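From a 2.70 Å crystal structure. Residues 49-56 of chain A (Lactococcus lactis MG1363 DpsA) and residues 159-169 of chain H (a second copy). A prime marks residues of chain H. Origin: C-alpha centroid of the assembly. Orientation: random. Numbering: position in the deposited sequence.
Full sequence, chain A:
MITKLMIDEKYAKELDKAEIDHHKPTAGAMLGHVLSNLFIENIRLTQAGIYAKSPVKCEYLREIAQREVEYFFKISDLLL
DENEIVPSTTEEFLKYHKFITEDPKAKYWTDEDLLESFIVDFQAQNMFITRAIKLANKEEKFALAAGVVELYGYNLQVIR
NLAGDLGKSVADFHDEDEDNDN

Chain A, residues 49-56: GIYAKSPV
Chain H, residues 159-169: IRNLAGDLGKS

In this contact between two copies of DpsA, a bend between two helices of chain A rests on the last turns of a helix of chain H. In chain A, the first helix runs through Tyr51, Ala52 leaves it in an extended conformation (phi/psi -64/150°), Lys53 follows at -81/-60°, and a new helix begins at Pro55. Ser54 (-57/119°, chi1 t) is the N-cap of that helix, its OG accepting a weak bond from Val56 N at 3.4 Å. In the register, the CA atoms of Lys53 and Gly164′ are 4.1 Å apart, those of Ser54 and Asp165′ 4.6 Å and those of Pro55 and Asn161′ 6.0 Å; the pairs step forward along chain H and then back, so the stretches do not run in simple step. They bury 332 Å² together, with no hydrogen bond between them.

Chain H is already helical at Ile159′, which lies out of reach of the chain A stretch. Arg160′ leaves the backbone sideways (chi1 t, chi2 148°, chi3 p, chi4 74°), but its end comes nearer, bringing NH1 to 4.3 Å from Ile50 O, a loose polar approach oblique to the guanidinium; NE and NH2 are bonded elsewhere in the structure. Asn161′ (chi1 m, chi2 -50°) places OD1 3.4 Å from Pro55 CB, so its amide oxygen meets the proline ring, which has C-gamma endo pucker.

Gly164′ is where the backbones come closest. Its CA lies 3.2 Å from Lys53 O in a CA-H...O contact, with an angle of 129° at the hydrogen. A CB here would point toward the chain A stretch and fall 2.2 Å from Lys53 O, a clash; glycine thus permits the close approach. Gly164′ O is 3.5 Å from Ser54 N, but the angle is too poor for a hydrogen bond, and this oxygen accepts instead from Gly167′ N at 3.2 Å. Asp165′ (chi1 t, chi2 28°) makes an aliphatic contact from CB to Pro55 CD at 4.1 Å, and its backbone N is in van der Waals contact with Pro55 CD at 3.8 Å.

Gly167′ has left helical angles (phi/psi 108/15°) in a Schellman motif, in which Lys168′ N bonds back to Ala163′ O at 3.2 Å. Along this turn runs the aliphatic part of Lys53 (chi1 m, chi2 m, chi3 t, chi4 -117°), whose CG is 4.2 Å from Gly167′ O and whose CD is 3.9 Å from Lys168′ O. The end of the side chain then leads away, and NZ donates to Tyr51 O at 2.9 Å. The CA-to-CB bond of Lys168′ points away (chi1 m, chi2 to chi4 t).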

ATOM      1  N   GLY A  49       7.454 -18.103 -24.009  1.00 44.61           N
ATOM      2  CA  GLY A  49       7.547 -17.693 -22.620  1.00 44.79           C
ATOM      3  C   GLY A  49       7.821 -18.905 -21.785  1.00 45.08           C
ATOM      4  O   GLY A  49       8.150 -18.776 -20.620  1.00 45.30           O
ATOM      5  N   ILE A  50       7.620 -20.081 -22.389  1.00 45.82           N
ATOM      6  CA  ILE A  50       7.814 -21.369 -21.750  1.00 46.28           C
ATOM      7  C   ILE A  50       9.122 -22.087 -22.108  1.00 46.79           C
ATOM      8  O   ILE A  50       9.710 -22.716 -21.249  1.00 48.33           O
ATOM      9  CB  ILE A  50       6.600 -22.283 -22.015  1.00 46.40           C
ATOM     10  CG1 ILE A  50       5.434 -21.857 -21.150  1.00 47.40           C
ATOM     11  CG2 ILE A  50       6.914 -23.747 -21.725  1.00 46.25           C
ATOM     12  CD1 ILE A  50       4.201 -22.626 -21.376  1.00 48.06           C
ATOM     13  N   TYR A  51       9.570 -21.955 -23.341  1.00 46.81           N
ATOM     14  CA  TYR A  51      10.708 -22.792 -23.832  1.00 46.42           C
ATOM     15  C   TYR A  51      11.984 -22.007 -24.042  1.00 46.39           C
ATOM     16  O   TYR A  51      13.013 -22.595 -24.315  1.00 47.36           O
ATOM     17  CB  TYR A  51      10.349 -23.517 -25.162  1.00 46.20           C
ATOM     18  CG  TYR A  51       9.428 -24.725 -24.976  1.00 44.85           C
ATOM     19  CD1 TYR A  51       9.911 -25.879 -24.408  1.00 44.38           C
ATOM     20  CD2 TYR A  51       8.073 -24.679 -25.327  1.00 44.78           C
ATOM     21  CE1 TYR A  51       9.104 -26.978 -24.218  1.00 45.05           C
ATOM     22  CE2 TYR A  51       7.247 -25.769 -25.134  1.00 45.36           C
ATOM     23  CZ  TYR A  51       7.776 -26.922 -24.574  1.00 45.73           C
ATOM     24  OH  TYR A  51       6.986 -28.026 -24.367  1.00 48.15           O
ATOM     25  N   ALA A  52      11.931 -20.698 -23.964  1.00 46.17           N
ATOM     26  CA  ALA A  52      13.131 -19.888 -24.053  1.00 46.60           C
ATOM     27  C   ALA A  52      14.028 -20.200 -22.874  1.00 46.97           C
ATOM     28  O   ALA A  52      13.567 -20.620 -21.830  1.00 47.04           O
ATOM     29  CB  ALA A  52      12.785 -18.409 -24.117  1.00 46.71           C
ATOM     30  N   LYS A  53      15.335 -20.087 -23.038  1.00 47.89           N
ATOM     31  CA  LYS A  53      16.270 -20.508 -21.990  1.00 48.77           C
ATOM     32  C   LYS A  53      16.424 -19.431 -20.890  1.00 48.30           C
ATOM     33  O   LYS A  53      16.087 -19.680 -19.714  1.00 48.46           O
ATOM     34  CB  LYS A  53      17.610 -20.876 -22.640  1.00 49.80           C
ATOM     35  CG  LYS A  53      17.550 -21.846 -23.863  1.00 52.44           C
ATOM     36  CD  LYS A  53      16.748 -23.175 -23.663  1.00 53.17           C
ATOM     37  CE  LYS A  53      16.612 -23.963 -24.994  1.00 54.46           C
ATOM     38  NZ  LYS A  53      15.183 -24.131 -25.496  1.00 54.78           N
ATOM     39  N   SER A  54      16.876 -18.212 -21.277  1.00 47.36           N
ATOM     40  CA  SER A  54      17.111 -17.089 -20.357  1.00 46.73           C
ATOM     41  C   SER A  54      15.850 -16.790 -19.609  1.00 46.37           C
ATOM     42  O   SER A  54      14.839 -16.457 -20.234  1.00 46.23           O
ATOM     43  CB  SER A  54      17.524 -15.859 -21.154  1.00 46.66           C
ATOM     44  OG  SER A  54      17.422 -14.685 -20.382  1.00 45.85           O
ATOM     45  N   PRO A  55      15.874 -16.907 -18.281  1.00 46.31           N
ATOM     46  CA  PRO A  55      14.646 -16.681 -17.509  1.00 45.90           C
ATOM     47  C   PRO A  55      14.237 -15.186 -17.562  1.00 45.92           C
ATOM     48  O   PRO A  55      13.086 -14.894 -17.314  1.00 46.41           O
ATOM     49  CB  PRO A  55      15.011 -17.147 -16.087  1.00 45.54           C
ATOM     50  CG  PRO A  55      16.489 -17.069 -16.001  1.00 45.84           C
ATOM     51  CD  PRO A  55      17.033 -17.198 -17.411  1.00 46.26           C
ATOM     52  N   VAL A  56      15.148 -14.274 -17.925  1.00 45.62           N
ATOM     53  CA  VAL A  56      14.816 -12.856 -18.107  1.00 45.71           C
ATOM     54  C   VAL A  56      13.938 -12.700 -19.323  1.00 46.44           C
ATOM     55  O   VAL A  56      12.868 -12.111 -19.227  1.00 47.13           O
ATOM     56  CB  VAL A  56      16.088 -11.949 -18.225  1.00 45.11           C
ATOM     57  CG1 VAL A  56      15.805 -10.689 -18.951  1.00 44.22           C
ATOM     58  CG2 VAL A  56      16.632 -11.613 -16.852  1.00 45.30           C
TER
ATOM     59  N   ILE H 159      17.253 -25.141 -10.433  1.00 40.56           N
ATOM     60  CA  ILE H 159      18.156 -25.873 -11.331  1.00 40.18           C
ATOM     61  C   ILE H 159      17.902 -25.403 -12.749  1.00 39.48           C
ATOM     62  O   ILE H 159      18.844 -25.116 -13.518  1.00 37.28           O
ATOM     63  CB  ILE H 159      17.957 -27.399 -11.186  1.00 40.72           C
ATOM     64  CG1 ILE H 159      18.519 -27.891  -9.833  1.00 42.37           C
ATOM     65  CG2 ILE H 159      18.665 -28.162 -12.314  1.00 40.81           C
ATOM     66  CD1 ILE H 159      17.886 -29.169  -9.258  1.00 41.80           C
ATOM     67  N   ARG H 160      16.597 -25.258 -13.051  1.00 39.16           N
ATOM     68  CA  ARG H 160      16.157 -24.933 -14.393  1.00 38.66           C
ATOM     69  C   ARG H 160      16.499 -23.548 -14.771  1.00 37.56           C
ATOM     70  O   ARG H 160      16.909 -23.317 -15.900  1.00 36.33           O
ATOM     71  CB  ARG H 160      14.645 -25.157 -14.523  1.00 39.34           C
ATOM     72  CG  ARG H 160      14.152 -25.039 -16.002  1.00 40.72           C
ATOM     73  CD  ARG H 160      12.971 -25.932 -16.351  1.00 41.79           C
ATOM     74  NE  ARG H 160      11.671 -25.406 -15.875  1.00 42.28           N
ATOM     75  CZ  ARG H 160      11.052 -24.368 -16.461  1.00 41.82           C
ATOM     76  NH1 ARG H 160      11.597 -23.742 -17.491  1.00 42.63           N
ATOM     77  NH2 ARG H 160       9.873 -23.985 -16.002  1.00 41.51           N
ATOM     78  N   ASN H 161      16.332 -22.607 -13.838  1.00 37.39           N
ATOM     79  CA  ASN H 161      16.592 -21.182 -14.114  1.00 37.34           C
ATOM     80  C   ASN H 161      18.080 -20.997 -14.272  1.00 36.93           C
ATOM     81  O   ASN H 161      18.528 -20.266 -15.108  1.00 35.92           O
ATOM     82  CB  ASN H 161      16.080 -20.310 -12.968  1.00 38.46           C
ATOM     83  CG  ASN H 161      14.531 -20.081 -12.996  1.00 39.59           C
ATOM     84  OD1 ASN H 161      13.973 -19.713 -14.032  1.00 42.51           O
ATOM     85  ND2 ASN H 161      13.877 -20.302 -11.850  1.00 36.55           N
ATOM     86  N   LEU H 162      18.869 -21.676 -13.460  1.00 38.22           N
ATOM     87  CA  LEU H 162      20.313 -21.516 -13.558  1.00 39.66           C
ATOM     88  C   LEU H 162      20.781 -22.089 -14.876  1.00 40.61           C
ATOM     89  O   LEU H 162      21.675 -21.538 -15.521  1.00 40.80           O
ATOM     90  CB  LEU H 162      21.029 -22.211 -12.414  1.00 40.09           C
ATOM     91  CG  LEU H 162      20.696 -21.698 -11.028  1.00 40.65           C
ATOM     92  CD1 LEU H 162      21.446 -22.535 -10.003  1.00 41.40           C
ATOM     93  CD2 LEU H 162      21.083 -20.272 -10.914  1.00 40.57           C
ATOM     94  N   ALA H 163      20.200 -23.221 -15.252  1.00 41.77           N
ATOM     95  CA  ALA H 163      20.521 -23.894 -16.457  1.00 42.39           C
ATOM     96  C   ALA H 163      20.180 -22.982 -17.645  1.00 43.20           C
ATOM     97  O   ALA H 163      21.053 -22.734 -18.484  1.00 43.15           O
ATOM     98  CB  ALA H 163      19.776 -25.198 -16.537  1.00 42.70           C
ATOM     99  N   GLY H 164      18.962 -22.420 -17.649  1.00 43.83           N
ATOM    100  CA  GLY H 164      18.502 -21.514 -18.703  1.00 44.70           C
ATOM    101  C   GLY H 164      19.390 -20.283 -18.905  1.00 45.39           C
ATOM    102  O   GLY H 164      19.655 -19.838 -20.029  1.00 44.46           O
ATOM    103  N   ASP H 165      19.838 -19.694 -17.791  1.00 46.52           N
ATOM    104  CA  ASP H 165      20.687 -18.508 -17.775  1.00 48.08           C
ATOM    105  C   ASP H 165      22.023 -18.824 -18.444  1.00 48.99           C
ATOM    106  O   ASP H 165      22.612 -17.946 -19.055  1.00 48.18           O
ATOM    107  CB  ASP H 165      20.883 -17.978 -16.319  1.00 48.29           C
ATOM    108  CG  ASP H 165      21.242 -16.485 -16.245  1.00 49.06           C
ATOM    109  OD1 ASP H 165      20.860 -15.705 -17.153  1.00 50.17           O
ATOM    110  OD2 ASP H 165      21.904 -16.005 -15.298  1.00 50.22           O
ATOM    111  N   LEU H 166      22.479 -20.082 -18.379  1.00 51.01           N
ATOM    112  CA  LEU H 166      23.757 -20.508 -18.982  1.00 52.06           C
ATOM    113  C   LEU H 166      23.652 -20.863 -20.488  1.00 53.39           C
ATOM    114  O   LEU H 166      24.685 -20.933 -21.160  1.00 53.54           O
ATOM    115  CB  LEU H 166      24.263 -21.749 -18.269  1.00 51.76           C
ATOM    116  CG  LEU H 166      25.135 -21.479 -17.043  1.00 50.87           C
ATOM    117  CD1 LEU H 166      25.388 -22.788 -16.300  1.00 50.67           C
ATOM    118  CD2 LEU H 166      26.442 -20.775 -17.398  1.00 50.61           C
ATOM    119  N   GLY H 167      22.406 -21.051 -20.978  1.00 55.06           N
ATOM    120  CA  GLY H 167      22.052 -21.266 -22.387  1.00 55.53           C
ATOM    121  C   GLY H 167      21.624 -22.700 -22.645  1.00 56.67           C
ATOM    122  O   GLY H 167      21.573 -23.172 -23.773  1.00 56.48           O
ATOM    123  N   LYS H 168      21.327 -23.447 -21.575  1.00 58.22           N
ATOM    124  CA  LYS H 168      21.224 -24.918 -21.646  1.00 59.58           C
ATOM    125  C   LYS H 168      19.818 -25.414 -21.175  1.00 60.08           C
ATOM    126  O   LYS H 168      18.986 -24.616 -20.771  1.00 60.02           O
ATOM    127  CB  LYS H 168      22.353 -25.593 -20.847  1.00 60.36           C
ATOM    128  CG  LYS H 168      23.687 -25.671 -21.590  1.00 62.76           C
ATOM    129  CD  LYS H 168      24.791 -26.231 -20.688  1.00 65.26           C
ATOM    130  CE  LYS H 168      26.173 -25.737 -21.136  1.00 66.97           C
ATOM    131  NZ  LYS H 168      27.286 -26.698 -20.816  1.00 67.70           N
ATOM    132  N   SER H 169      19.578 -26.726 -21.241  1.00 60.88           N
ATOM    133  CA  SER H 169      18.398 -27.345 -20.654  1.00 61.10           C
ATOM    134  C   SER H 169      18.716 -28.085 -19.403  1.00 60.93           C
ATOM    135  O   SER H 169      19.867 -28.363 -19.069  1.00 60.72           O
ATOM    136  CB  SER H 169      17.827 -28.343 -21.638  1.00 61.48           C
ATOM    137  OG  SER H 169      16.838 -27.677 -22.390  1.00 62.68           O
TER